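Local coordinates for protein RTX toxin (Vibrio vulnificus CMCP6, PDB 6A7H) that probably acts as the endopeptidase part of the toxin that cleaves, and so inactivates, the small GTPases Ras and Rap1, at residues 128-133 and 248-253; 300-305 and 458-463; 331-336 and 430-435; 403-408 and 445-450. All coordinates share one frame; numbering follows the deposited sequence.

Overall arrangement
The four contacts fall into two pairs. Interactions 1 and 4 touch, their centres 12 Å apart: E129 and D130 pack on H405, P131 lies against T403, and the carboxylates of E129 and E447 come close. Interactions 2 and 3 have centres 10 Å apart and share the parallel sheet, where strand 430-436 runs between 304-309 and 333-338; R302 O meets K430 NZ, and L459 packs on F431. The pairs do not touch, the centres of interactions 1 and 3 being 32 Å apart, but helix 405-422 spans between them: it begins at interaction 4, and its L422 packs on V335 and F431 of interaction 3.

Interaction 1 (128-133 and 248-253); sequences NEDPYL and SDRMDQ
D130, L133 and Y132 face R250 and M251 where the chain turns out of helix 119-129 and passes helix 240-263, the closest CA atoms, of L133 and R250, being 8.3 Å apart. The centre is a salt bridge: R250 NE donates to D130 OD2 at 2.7 Å, almost straight at 174°. The acceptor lies in the guanidinium plane and is approached on its syn side, although the two flat groups are turned 48° from each other. D130 CG stands opposite its own backbone N (chi1 178°), which carries the carboxylate across to the arginine. The other oxygen, OD1, accepts from Y132 N at 3.0 Å, an Asx turn, and also from a water that in turn accepts a weak hydrogen bond from R250 NH2, bridging the pair. Y132 CB sits over one face of the guanidinium, 3.7 Å from R250 NE. Beside the ion pair, L133 CD1 meets M251 CE at 3.3 Å, the methionine chain bending at its last two torsions to bring the methyl there. Y409 adds a cation-pi contact to R250, and H405 packs on D130. With D130 buried and gripped through both oxygens, its carboxylate is fixed in rotation, and R250 would probably favour the ionised form of D130.

Interaction 2 (300-305 and 458-463); sequences DDRKGL and DLPALK
R302 and L459 mark the closest backbone approach, 7.3 Å between their CA atoms, and the touching parts of the two segments run 38° apart in direction. Residues 300-305 lead into strand 304-309, the edge of the parallel sheet; 458-463 start at D458, which closes a helix with a Schellman motif, and run into strand 461-464. L459 carries the contact. Its CD1 methyl rests on the G304 peptide, 3.5 Å from G304 O, while CD2 lies 3.7 Å from R302 CB and follows that side chain out to CD. R302 is extended from CG to NE, its methylenes forming a rail along which L459 CD2 and then the P460 ring pack; P460 CD is 4.2 Å from R302 CD and crosses the chain at about a right angle. The first torsion of K303 (chi1 65°) brings CG within 4.2 Å of L459 CD1, and a later bend at chi3 carries NZ near D458. NZ remains 4.9 Å from D458 OD2, any attraction being probably weak and long-range. Further along, L305 CD2 meets L462 CD1 at 4.0 Å, with L298 of helix 290-298 packed on both leucines. The arginine head is held from elsewhere: NH1 by L298 O and NE by the hydroxyl of Y273, which also bonds D458 O. Leucine methyls, a proline ring and arginine methylenes thus make the join hydrophobic, while L462 pairs through its backbone with L306 of strand 304-309.

Interaction 3 (331-336 and 430-435); sequences QGVTVI and KFVAIY
K430 O is the hub of the pairing between strands 333-338 and 430-436. It accepts from T334 N at 2.8 Å and, weakly, from V335 N at 3.5 Å. Two successive N-H groups turning to one oxygen mark a beta bulge, across which the parallel register slips by one residue. On one side of the bulge K430 N donates to G332 O at 3.0 Å, arriving above the carbonyl plane; on the other V432 N donates to V335 O at 3.0 Å, 161° at the hydrogen and nearly along the C=O axis. Side chains fill both faces. I336 CG1 and V432 CG1 lie side by side, pointing the same way, 3.7 Å apart; the first torsion of V432 (chi1 54°) sets CG1 there and within 4.0 Å of V333 CG1. On the other face V335 CB meets F431 CB at 4.1 Å, and the phenyl ring leads away to L459. Helix 316-323 covers I336 and V432 through V321, while L422 of helix 405-422 packs on V335 and F431. G332, the positive-phi residue of a Schellman motif, ends helix 325-330 and delivers the chain to the strand. The ammonium of K430 bonds R302 O and L299 O. Hydrogen bonds within the alpha/beta sheet thus meet the backbone polar atoms at the pairing: T334 N and the weaker V335 N share K430 O, which keeps the strands paired through the shift, and apolar side chains meet the helices.

Interaction 4 (403-408 and 445-450); sequences TEHGLM and GIEGFV
E404, just ahead of helix 405-422, and M408 within it pack against the tip of the small hairpin formed by strands 443-445 and 448-450, in a partly buried, mixed contact: two glutamates at the turn, M408 and V450 beside them. The hairpin reverses through a type I turn from G445 to G448. The E404 chain, extended beyond CG, lays its carboxylate across this turn: OE1 comes 3.3 Å from G445 CA and takes a weak bond from E447 N at 3.5 Å, while OE2 lies 3.4 Å from E447 CG. The stronger hold on E404 OE1 is H443 NE2, from the first strand of the hairpin. E447 CB and CG lie against the E404 carboxylate, and the bend at chi2 (-56°) sets the direction of its own carboxylate, the OE2 atoms 4.9 Å apart. M408 bends at its last torsion and brings CE to 3.8 Å from E447 CB, crossing that side chain at about a right angle; its SD passes 3.7 Å from G448 CA. Deeper in, M408 CG touches V450 CG2 at 3.9 Å. The H405 ring ends near the E447 carboxylate, too far for a bond; its NE2 is buried and has no partner in the model. T403 OG1 and H405 ND1 share a hydrogen bond at 2.9 Å, and W126 meets the ring edge-to-face. The glycines leave room for a glutamate and a methionine on a beta hairpin with a two-residue type I turn, packed beside the start of helix 405-422.

Interaction 1 (128-133 and 248-253)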
loop_
_atom_site.group_PDB
_atom_site.type_symbol
_atom_site.label_atom_id
_atom_site.label_comp_id
_atom_site.label_asym_id
_atom_site.label_seq_id
_atom_site.Cartn_x
_atom_site.Cartn_y
_atom_site.Cartn_z
ATOM N N ASN A 128 -11.020 -7.584 -9.779
ATOM C CA ASN A 128 -12.307 -8.215 -9.528
ATOM C C ASN A 128 -12.372 -8.952 -8.209
ATOM O O ASN A 128 -13.453 -9.207 -7.694
ATOM C CB ASN A 128 -12.653 -9.179 -10.658
ATOM C CG ASN A 128 -12.955 -8.451 -11.964
ATOM O OD1 ASN A 128 -13.610 -7.408 -11.966
ATOM N ND2 ASN A 128 -12.471 -8.989 -13.067
ATOM N N GLU A 129 -11.223 -9.305 -7.655
ATOM C CA GLU A 129 -11.238 -10.186 -6.504
ATOM C C GLU A 129 -10.640 -9.563 -5.248
ATOM O O GLU A 129 -10.924 -10.014 -4.141
ATOM C CB GLU A 129 -10.511 -11.482 -6.857
ATOM C CG GLU A 129 -11.125 -12.208 -8.036
ATOM C CD GLU A 129 -10.312 -13.421 -8.457
ATOM O OE1 GLU A 129 -9.218 -13.639 -7.887
ATOM O OE2 GLU A 129 -10.765 -14.159 -9.357
ATOM N N ASP A 130 -9.805 -8.540 -5.409
ATOM C CA ASP A 130 -9.227 -7.867 -4.248
ATOM C C ASP A 130 -10.207 -6.821 -3.723
ATOM O O ASP A 130 -10.486 -5.846 -4.407
ATOM C CB ASP A 130 -7.872 -7.230 -4.609
ATOM C CG ASP A 130 -7.235 -6.452 -3.435
ATOM O OD1 ASP A 130 -7.813 -6.423 -2.319
ATOM O OD2 ASP A 130 -6.139 -5.866 -3.634
ATOM N N PRO A 131 -10.708 -7.006 -2.488
ATOM C CA PRO A 131 -11.700 -6.065 -1.943
ATOM C C PRO A 131 -11.227 -4.617 -1.929
ATOM O O PRO A 131 -12.057 -3.727 -2.000
ATOM C CB PRO A 131 -11.928 -6.581 -0.512
ATOM C CG PRO A 131 -11.585 -8.049 -0.591
ATOM C CD PRO A 131 -10.401 -8.091 -1.536
ATOM N N TYR A 132 -9.921 -4.382 -1.895
ATOM C CA TYR A 132 -9.415 -3.009 -1.834
ATOM C C TYR A 132 -9.410 -2.305 -3.190
ATOM O O TYR A 132 -9.206 -1.086 -3.261
ATOM C CB TYR A 132 -8.017 -2.985 -1.203
ATOM C CG TYR A 132 -8.107 -2.969 0.313
ATOM C CD1 TYR A 132 -8.178 -4.154 1.041
ATOM C CD2 TYR A 132 -8.188 -1.767 1.009
ATOM C CE1 TYR A 132 -8.295 -4.140 2.430
ATOM C CE2 TYR A 132 -8.307 -1.742 2.387
ATOM C CZ TYR A 132 -8.360 -2.927 3.093
ATOM O OH TYR A 132 -8.481 -2.888 4.458
ATOM N N LEU A 133 -9.679 -3.052 -4.257
ATOM C CA LEU A 133 -9.782 -2.461 -5.600
ATOM C C LEU A 133 -11.227 -2.285 -6.051
ATOM O O LEU A 133 -11.484 -1.778 -7.144
ATOM C CB LEU A 133 -9.029 -3.307 -6.623
ATOM C CG LEU A 133 -7.513 -3.231 -6.453
ATOM C CD1 LEU A 133 -6.843 -4.281 -7.327
ATOM C CD2 LEU A 133 -6.985 -1.817 -6.764
ATOM N N SER A 248 -3.105 3.455 -7.426
ATOM C CA SER A 248 -1.939 3.468 -8.283
ATOM C C SER A 248 -0.894 2.535 -7.716
ATOM O O SER A 248 -0.322 1.731 -8.446
ATOM C CB SER A 248 -1.352 4.866 -8.423
ATOM O OG SER A 248 -1.986 5.571 -9.461
ATOM N N ASP A 249 -0.654 2.635 -6.412
ATOM C CA ASP A 249 0.427 1.867 -5.811
ATOM C C ASP A 249 0.111 0.383 -5.834
ATOM O O ASP A 249 0.995 -0.433 -6.064
ATOM C CB ASP A 249 0.710 2.305 -4.374
ATOM C CG ASP A 249 1.600 1.305 -3.642
ATOM O OD1 ASP A 249 2.827 1.259 -3.929
ATOM O OD2 ASP A 249 1.066 0.546 -2.803
ATOM N N ARG A 250 -1.152 0.031 -5.627
ATOM C CA ARG A 250 -1.524 -1.380 -5.691
ATOM C C ARG A 250 -1.294 -1.965 -7.093
ATOM O O ARG A 250 -0.813 -3.094 -7.230
ATOM C CB ARG A 250 -2.977 -1.579 -5.258
ATOM C CG ARG A 250 -3.134 -2.685 -4.215
ATOM C CD ARG A 250 -4.521 -2.678 -3.600
ATOM N NE ARG A 250 -4.683 -3.779 -2.664
ATOM C CZ ARG A 250 -4.207 -3.786 -1.429
ATOM N NH1 ARG A 250 -3.526 -2.745 -0.968
ATOM N NH2 ARG A 250 -4.408 -4.842 -0.656
ATOM N N MET A 251 -1.636 -1.210 -8.130
ATOM C CA MET A 251 -1.356 -1.658 -9.494
ATOM C C MET A 251 0.151 -1.795 -9.737
ATOM O O MET A 251 0.600 -2.746 -10.368
ATOM C CB MET A 251 -1.967 -0.707 -10.519
ATOM C CG MET A 251 -3.486 -0.764 -10.574
ATOM S SD MET A 251 -4.068 -2.440 -10.957
ATOM C CE MET A 251 -4.961 -2.667 -9.501
ATOM N N ASP A 252 0.927 -0.847 -9.224
ATOM C CA ASP A 252 2.374 -0.941 -9.294
ATOM C C ASP A 252 2.906 -2.196 -8.616
ATOM O O ASP A 252 3.819 -2.856 -9.145
ATOM C CB ASP A 252 3.019 0.284 -8.645
ATOM C CG ASP A 252 2.924 1.512 -9.514
ATOM O OD1 ASP A 252 2.598 1.359 -10.712
ATOM O OD2 ASP A 252 3.187 2.626 -9.002
ATOM N N GLN A 253 2.353 -2.515 -7.443
ATOM C CA GLN A 253 2.844 -3.663 -6.684
ATOM C C GLN A 253 2.491 -4.972 -7.380
ATOM O O GLN A 253 3.243 -5.949 -7.293
ATOM C CB GLN A 253 2.298 -3.666 -5.243
ATOM C CG GLN A 253 2.684 -2.453 -4.397
ATOM C CD GLN A 253 4.175 -2.326 -4.168
ATOM O OE1 GLN A 253 4.928 -3.273 -4.374
ATOM N NE2 GLN A 253 4.607 -1.152 -3.726
HETATM O O HOH W 1 -6.301 -6.764 -0.050
#

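Interaction 2 (300-305 and 458-463)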
loop_
_atom_site.group_PDB
_atom_site.type_symbol
_atom_site.label_atom_id
_atom_site.label_comp_id
_atom_site.label_asym_id
_atom_site.label_seq_id
_atom_site.Cartn_x
_atom_site.Cartn_y
_atom_site.Cartn_z
ATOM N N ASP A 300 30.160 -14.350 4.786
ATOM C CA ASP A 300 31.153 -14.681 3.768
ATOM C C ASP A 300 30.541 -14.659 2.366
ATOM O O ASP A 300 29.754 -15.543 2.030
ATOM C CB ASP A 300 31.756 -16.058 4.064
ATOM C CG ASP A 300 32.727 -16.523 2.990
ATOM O OD1 ASP A 300 33.461 -15.685 2.429
ATOM O OD2 ASP A 300 32.752 -17.739 2.708
ATOM N N ASP A 301 30.895 -13.651 1.563
ATOM C CA ASP A 301 30.372 -13.509 0.196
ATOM C C ASP A 301 28.834 -13.366 0.215
ATOM O O ASP A 301 28.131 -13.879 -0.654
ATOM C CB ASP A 301 30.832 -14.708 -0.669
ATOM C CG ASP A 301 30.453 -14.584 -2.150
ATOM O OD1 ASP A 301 30.973 -13.679 -2.836
ATOM O OD2 ASP A 301 29.658 -15.421 -2.633
ATOM N N ARG A 302 28.323 -12.672 1.230
ATOM C CA ARG A 302 26.904 -12.349 1.319
ATOM C C ARG A 302 26.721 -10.916 1.806
ATOM O O ARG A 302 27.520 -10.399 2.591
ATOM C CB ARG A 302 26.172 -13.321 2.248
ATOM C CG ARG A 302 25.914 -14.666 1.614
ATOM C CD ARG A 302 25.350 -15.662 2.596
ATOM N NE ARG A 302 25.718 -17.007 2.178
ATOM C CZ ARG A 302 26.765 -17.674 2.649
ATOM N NH1 ARG A 302 27.535 -17.141 3.578
ATOM N NH2 ARG A 302 27.028 -18.887 2.202
ATOM N N LYS A 303 25.655 -10.281 1.338
ATOM C CA LYS A 303 25.445 -8.865 1.564
ATOM C C LYS A 303 24.846 -8.583 2.960
ATOM O O LYS A 303 24.877 -7.449 3.445
ATOM C CB LYS A 303 24.543 -8.308 0.462
ATOM C CG LYS A 303 23.117 -8.893 0.465
ATOM C CD LYS A 303 22.482 -8.874 -0.934
ATOM C CE LYS A 303 23.152 -9.904 -1.835
ATOM N NZ LYS A 303 22.620 -9.866 -3.215
ATOM N N GLY A 304 24.318 -9.611 3.617
ATOM C CA GLY A 304 23.669 -9.389 4.891
ATOM C C GLY A 304 23.195 -10.642 5.598
ATOM O O GLY A 304 23.450 -11.760 5.140
ATOM N N LEU A 305 22.528 -10.433 6.734
ATOM C CA LEU A 305 21.896 -11.488 7.519
ATOM C C LEU A 305 20.391 -11.314 7.579
ATOM O O LEU A 305 19.911 -10.202 7.797
ATOM C CB LEU A 305 22.405 -11.491 8.956
ATOM C CG LEU A 305 23.856 -11.722 9.299
ATOM C CD1 LEU A 305 23.931 -11.974 10.787
ATOM C CD2 LEU A 305 24.356 -12.906 8.526
ATOM N N ASP A 458 18.883 -13.046 -2.219
ATOM C CA ASP A 458 19.870 -14.123 -2.367
ATOM C C ASP A 458 20.503 -14.525 -1.017
ATOM O O ASP A 458 21.718 -14.716 -0.909
ATOM C CB ASP A 458 20.951 -13.714 -3.385
ATOM C CG ASP A 458 21.837 -14.890 -3.823
ATOM O OD1 ASP A 458 21.403 -16.058 -3.716
ATOM O OD2 ASP A 458 22.969 -14.646 -4.287
ATOM N N LEU A 459 19.670 -14.657 0.010
ATOM C CA LEU A 459 20.158 -15.008 1.342
ATOM C C LEU A 459 19.359 -16.142 1.984
ATOM O O LEU A 459 18.186 -16.337 1.668
ATOM C CB LEU A 459 20.128 -13.781 2.251
ATOM C CG LEU A 459 21.048 -12.615 1.883
ATOM C CD1 LEU A 459 20.857 -11.466 2.883
ATOM C CD2 LEU A 459 22.495 -13.064 1.840
ATOM N N PRO A 460 19.998 -16.895 2.898
ATOM C CA PRO A 460 19.275 -17.915 3.665
ATOM C C PRO A 460 18.476 -17.288 4.805
ATOM O O PRO A 460 18.778 -16.178 5.236
ATOM C CB PRO A 460 20.398 -18.804 4.196
ATOM C CG PRO A 460 21.535 -17.849 4.391
ATOM C CD PRO A 460 21.428 -16.853 3.253
ATOM N N ALA A 461 17.452 -17.978 5.285
ATOM C CA ALA A 461 16.715 -17.492 6.446
ATOM C C ALA A 461 17.340 -18.088 7.700
ATOM O O ALA A 461 17.597 -19.294 7.749
ATOM C CB ALA A 461 15.232 -17.858 6.348
ATOM N N LEU A 462 17.574 -17.253 8.704
ATOM C CA LEU A 462 18.285 -17.682 9.907
ATOM C C LEU A 462 17.465 -17.610 11.202
ATOM O O LEU A 462 16.462 -16.892 11.311
ATOM C CB LEU A 462 19.556 -16.846 10.088
ATOM C CG LEU A 462 20.547 -16.810 8.924
ATOM C CD1 LEU A 462 21.679 -15.819 9.195
ATOM C CD2 LEU A 462 21.092 -18.202 8.669
ATOM N N LYS A 463 17.935 -18.353 12.194
ATOM C CA LYS A 463 17.348 -18.381 13.517
ATOM C C LYS A 463 18.479 -18.255 14.522
ATOM O O LYS A 463 19.519 -18.887 14.365
ATOM C CB LYS A 463 16.559 -19.680 13.711
ATOM C CG LYS A 463 15.909 -19.886 15.071
ATOM C CD LYS A 463 15.098 -21.183 15.057
ATOM C CE LYS A 463 14.025 -21.221 16.146
ATOM N NZ LYS A 463 14.489 -21.877 17.399
#

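Interaction 3 (331-336 and 430-435)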
loop_
_atom_site.group_PDB
_atom_site.type_symbol
_atom_site.label_atom_id
_atom_site.label_comp_id
_atom_site.label_asym_id
_atom_site.label_seq_id
_atom_site.Cartn_x
_atom_site.Cartn_y
_atom_site.Cartn_z
ATOM N N GLN A 331 32.284 -6.866 11.670
ATOM C CA GLN A 331 32.159 -7.657 10.443
ATOM C C GLN A 331 31.573 -6.852 9.279
ATOM O O GLN A 331 31.153 -7.425 8.273
ATOM C CB GLN A 331 31.293 -8.889 10.693
ATOM C CG GLN A 331 31.877 -9.840 11.711
ATOM C CD GLN A 331 32.592 -11.003 11.076
ATOM O OE1 GLN A 331 32.414 -11.285 9.891
ATOM N NE2 GLN A 331 33.403 -11.696 11.865
ATOM N N GLY A 332 31.524 -5.530 9.430
ATOM C CA GLY A 332 31.147 -4.656 8.334
ATOM C C GLY A 332 29.690 -4.236 8.272
ATOM O O GLY A 332 29.282 -3.554 7.333
ATOM N N VAL A 333 28.901 -4.626 9.265
ATOM C CA VAL A 333 27.476 -4.285 9.269
ATOM C C VAL A 333 27.294 -2.800 9.582
ATOM O O VAL A 333 27.864 -2.294 10.540
ATOM C CB VAL A 333 26.698 -5.145 10.295
ATOM C CG1 VAL A 333 25.230 -4.718 10.380
ATOM C CG2 VAL A 333 26.811 -6.618 9.932
ATOM N N THR A 334 26.518 -2.095 8.768
ATOM C CA THR A 334 26.323 -0.668 9.004
ATOM C C THR A 334 24.851 -0.310 9.034
ATOM O O THR A 334 24.486 0.847 9.239
ATOM C CB THR A 334 27.020 0.191 7.929
ATOM O OG1 THR A 334 26.467 -0.117 6.647
ATOM C CG2 THR A 334 28.539 -0.063 7.915
ATOM N N VAL A 335 24.008 -1.315 8.826
ATOM C CA VAL A 335 22.576 -1.117 8.741
ATOM C C VAL A 335 21.818 -2.220 9.475
ATOM O O VAL A 335 22.102 -3.415 9.304
ATOM C CB VAL A 335 22.109 -1.072 7.278
ATOM C CG1 VAL A 335 20.595 -1.222 7.190
ATOM C CG2 VAL A 335 22.577 0.223 6.609
ATOM N N ILE A 336 20.849 -1.804 10.287
ATOM C CA ILE A 336 19.954 -2.722 10.981
ATOM C C ILE A 336 18.514 -2.552 10.485
ATOM O O ILE A 336 17.959 -1.458 10.526
ATOM C CB ILE A 336 20.011 -2.500 12.484
ATOM C CG1 ILE A 336 21.399 -2.889 13.017
ATOM C CG2 ILE A 336 18.918 -3.290 13.164
ATOM C CD1 ILE A 336 21.801 -2.156 14.296
ATOM N N LYS A 430 27.428 -4.141 5.084
ATOM C CA LYS A 430 26.447 -5.205 5.220
ATOM C C LYS A 430 25.288 -4.820 6.136
ATOM O O LYS A 430 25.346 -3.818 6.861
ATOM C CB LYS A 430 27.128 -6.472 5.723
ATOM C CG LYS A 430 28.468 -6.700 5.030
ATOM C CD LYS A 430 28.697 -8.145 4.673
ATOM C CE LYS A 430 29.781 -8.245 3.612
ATOM N NZ LYS A 430 29.994 -9.640 3.202
ATOM N N PHE A 431 24.232 -5.619 6.087
ATOM C CA PHE A 431 23.061 -5.389 6.927
ATOM C C PHE A 431 22.705 -6.621 7.748
ATOM O O PHE A 431 23.140 -7.748 7.453
ATOM C CB PHE A 431 21.850 -4.971 6.075
ATOM C CG PHE A 431 21.410 -6.018 5.068
ATOM C CD1 PHE A 431 20.534 -7.039 5.434
ATOM C CD2 PHE A 431 21.859 -5.968 3.755
ATOM C CE1 PHE A 431 20.126 -8.001 4.503
ATOM C CE2 PHE A 431 21.455 -6.926 2.815
ATOM C CZ PHE A 431 20.585 -7.944 3.186
ATOM N N VAL A 432 21.922 -6.380 8.789
ATOM C CA VAL A 432 21.240 -7.424 9.520
ATOM C C VAL A 432 19.778 -6.981 9.589
ATOM O O VAL A 432 19.460 -5.879 10.030
ATOM C CB VAL A 432 21.839 -7.652 10.931
ATOM C CG1 VAL A 432 21.884 -6.360 11.717
ATOM C CG2 VAL A 432 21.059 -8.723 11.693
ATOM N N ALA A 433 18.891 -7.821 9.092
ATOM C CA ALA A 433 17.492 -7.463 9.051
ATOM C C ALA A 433 16.692 -8.516 9.811
ATOM O O ALA A 433 17.021 -9.702 9.777
ATOM C CB ALA A 433 17.021 -7.335 7.610
ATOM N N ILE A 434 15.667 -8.072 10.521
ATOM C CA ILE A 434 14.811 -8.981 11.255
ATOM C C ILE A 434 13.404 -8.950 10.664
ATOM O O ILE A 434 12.726 -7.913 10.712
ATOM C CB ILE A 434 14.772 -8.624 12.742
ATOM C CG1 ILE A 434 16.173 -8.773 13.352
ATOM C CG2 ILE A 434 13.791 -9.525 13.475
ATOM C CD1 ILE A 434 16.322 -8.120 14.701
ATOM N N TYR A 435 12.993 -10.086 10.095
ATOM C CA TYR A 435 11.656 -10.283 9.513
ATOM C C TYR A 435 10.844 -11.346 10.257
ATOM O O TYR A 435 11.400 -12.272 10.853
ATOM C CB TYR A 435 11.768 -10.712 8.054
ATOM C CG TYR A 435 12.163 -9.632 7.072
ATOM C CD1 TYR A 435 13.497 -9.283 6.872
ATOM C CD2 TYR A 435 11.200 -8.988 6.313
ATOM C CE1 TYR A 435 13.841 -8.292 5.961
ATOM C CE2 TYR A 435 11.535 -8.006 5.409
ATOM C CZ TYR A 435 12.843 -7.658 5.235
ATOM O OH TYR A 435 13.133 -6.678 4.321
#

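Interaction 4 (403-408 and 445-450)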
loop_
_atom_site.group_PDB
_atom_site.type_symbol
_atom_site.label_atom_id
_atom_site.label_comp_id
_atom_site.label_asym_id
_atom_site.label_seq_id
_atom_site.Cartn_x
_atom_site.Cartn_y
_atom_site.Cartn_z
ATOM N N THR A 403 -9.582 -12.365 1.808
ATOM C CA THR A 403 -8.889 -12.974 0.664
ATOM C C THR A 403 -7.365 -12.949 0.796
ATOM O O THR A 403 -6.808 -12.359 1.717
ATOM C CB THR A 403 -9.254 -12.297 -0.699
ATOM O OG1 THR A 403 -8.494 -11.092 -0.871
ATOM C CG2 THR A 403 -10.764 -12.005 -0.808
ATOM N N GLU A 404 -6.713 -13.585 -0.169
ATOM C CA GLU A 404 -5.265 -13.775 -0.228
ATOM C C GLU A 404 -4.526 -12.533 -0.742
ATOM O O GLU A 404 -3.289 -12.425 -0.664
ATOM C CB GLU A 404 -4.989 -14.961 -1.148
ATOM C CG GLU A 404 -3.903 -15.919 -0.756
ATOM C CD GLU A 404 -3.705 -16.973 -1.837
ATOM O OE1 GLU A 404 -2.694 -16.903 -2.569
ATOM O OE2 GLU A 404 -4.582 -17.851 -1.974
ATOM N N HIS A 405 -5.277 -11.583 -1.279
ATOM C CA HIS A 405 -4.634 -10.472 -1.952
ATOM C C HIS A 405 -3.881 -9.548 -0.991
ATOM O O HIS A 405 -2.853 -8.968 -1.362
ATOM C CB HIS A 405 -5.668 -9.688 -2.764
ATOM C CG HIS A 405 -6.322 -10.514 -3.827
ATOM N ND1 HIS A 405 -7.330 -11.415 -3.553
ATOM C CD2 HIS A 405 -6.089 -10.608 -5.157
ATOM C CE1 HIS A 405 -7.697 -12.016 -4.670
ATOM N NE2 HIS A 405 -6.962 -11.541 -5.658
ATOM N N GLY A 406 -4.376 -9.416 0.237
ATOM C CA GLY A 406 -3.711 -8.564 1.209
ATOM C C GLY A 406 -2.343 -9.119 1.570
ATOM O O GLY A 406 -1.370 -8.397 1.710
ATOM N N LEU A 407 -2.292 -10.435 1.692
ATOM C CA LEU A 407 -1.071 -11.150 1.992
ATOM C C LEU A 407 -0.061 -10.948 0.866
ATOM O O LEU A 407 1.108 -10.641 1.109
ATOM C CB LEU A 407 -1.399 -12.625 2.181
ATOM C CG LEU A 407 -0.686 -13.462 3.225
ATOM C CD1 LEU A 407 -0.756 -12.784 4.584
ATOM C CD2 LEU A 407 -1.346 -14.822 3.267
ATOM N N MET A 408 -0.520 -11.098 -0.373
ATOM C CA MET A 408 0.380 -11.000 -1.517
ATOM C C MET A 408 0.840 -9.565 -1.674
ATOM O O MET A 408 2.003 -9.311 -1.977
ATOM C CB MET A 408 -0.287 -11.490 -2.803
ATOM C CG MET A 408 -0.465 -12.991 -2.843
ATOM S SD MET A 408 -1.217 -13.632 -4.350
ATOM C CE MET A 408 -2.746 -12.745 -4.455
ATOM N N GLY A 445 0.415 -19.529 -3.217
ATOM C CA GLY A 445 -1.031 -19.662 -3.151
ATOM C C GLY A 445 -1.749 -19.933 -4.458
ATOM O O GLY A 445 -1.176 -19.822 -5.538
ATOM N N ILE A 446 -3.022 -20.286 -4.352
ATOM C CA ILE A 446 -3.845 -20.499 -5.526
ATOM C C ILE A 446 -4.007 -19.185 -6.285
ATOM O O ILE A 446 -4.081 -19.172 -7.510
ATOM C CB ILE A 446 -5.223 -21.077 -5.142
ATOM C CG1 ILE A 446 -5.067 -22.488 -4.575
ATOM C CG2 ILE A 446 -6.142 -21.169 -6.353
ATOM C CD1 ILE A 446 -4.709 -23.537 -5.631
ATOM N N GLU A 447 -4.019 -18.082 -5.545
ATOM C CA GLU A 447 -4.254 -16.754 -6.114
ATOM C C GLU A 447 -3.004 -16.077 -6.672
ATOM O O GLU A 447 -3.086 -14.997 -7.239
ATOM C CB GLU A 447 -4.884 -15.834 -5.057
ATOM C CG GLU A 447 -6.213 -16.337 -4.520
ATOM C CD GLU A 447 -7.223 -16.577 -5.623
ATOM O OE1 GLU A 447 -7.186 -15.852 -6.647
ATOM O OE2 GLU A 447 -8.056 -17.497 -5.465
ATOM N N GLY A 448 -1.846 -16.698 -6.501
ATOM C CA GLY A 448 -0.629 -16.116 -7.026
ATOM C C GLY A 448 0.617 -16.478 -6.247
ATOM O O GLY A 448 0.560 -16.870 -5.080
ATOM N N PHE A 449 1.757 -16.344 -6.913
ATOM C CA PHE A 449 3.047 -16.597 -6.296
ATOM C C PHE A 449 3.787 -15.286 -5.988
ATOM O O PHE A 449 3.776 -14.365 -6.794
ATOM C CB PHE A 449 3.886 -17.486 -7.210
ATOM C CG PHE A 449 5.260 -17.761 -6.688
ATOM C CD1 PHE A 449 5.496 -18.859 -5.867
ATOM C CD2 PHE A 449 6.324 -16.928 -7.021
ATOM C CE1 PHE A 449 6.762 -19.114 -5.380
ATOM C CE2 PHE A 449 7.592 -17.174 -6.533
ATOM C CZ PHE A 449 7.809 -18.272 -5.704
ATOM N N VAL A 450 4.424 -15.208 -4.820
ATOM C CA VAL A 450 5.365 -14.124 -4.524
ATOM C C VAL A 450 6.671 -14.704 -3.982
ATOM O O VAL A 450 6.642 -15.455 -3.021
ATOM C CB VAL A 450 4.831 -13.135 -3.475
ATOM C CG1 VAL A 450 5.676 -11.868 -3.477
ATOM C CG2 VAL A 450 3.370 -12.818 -3.706
#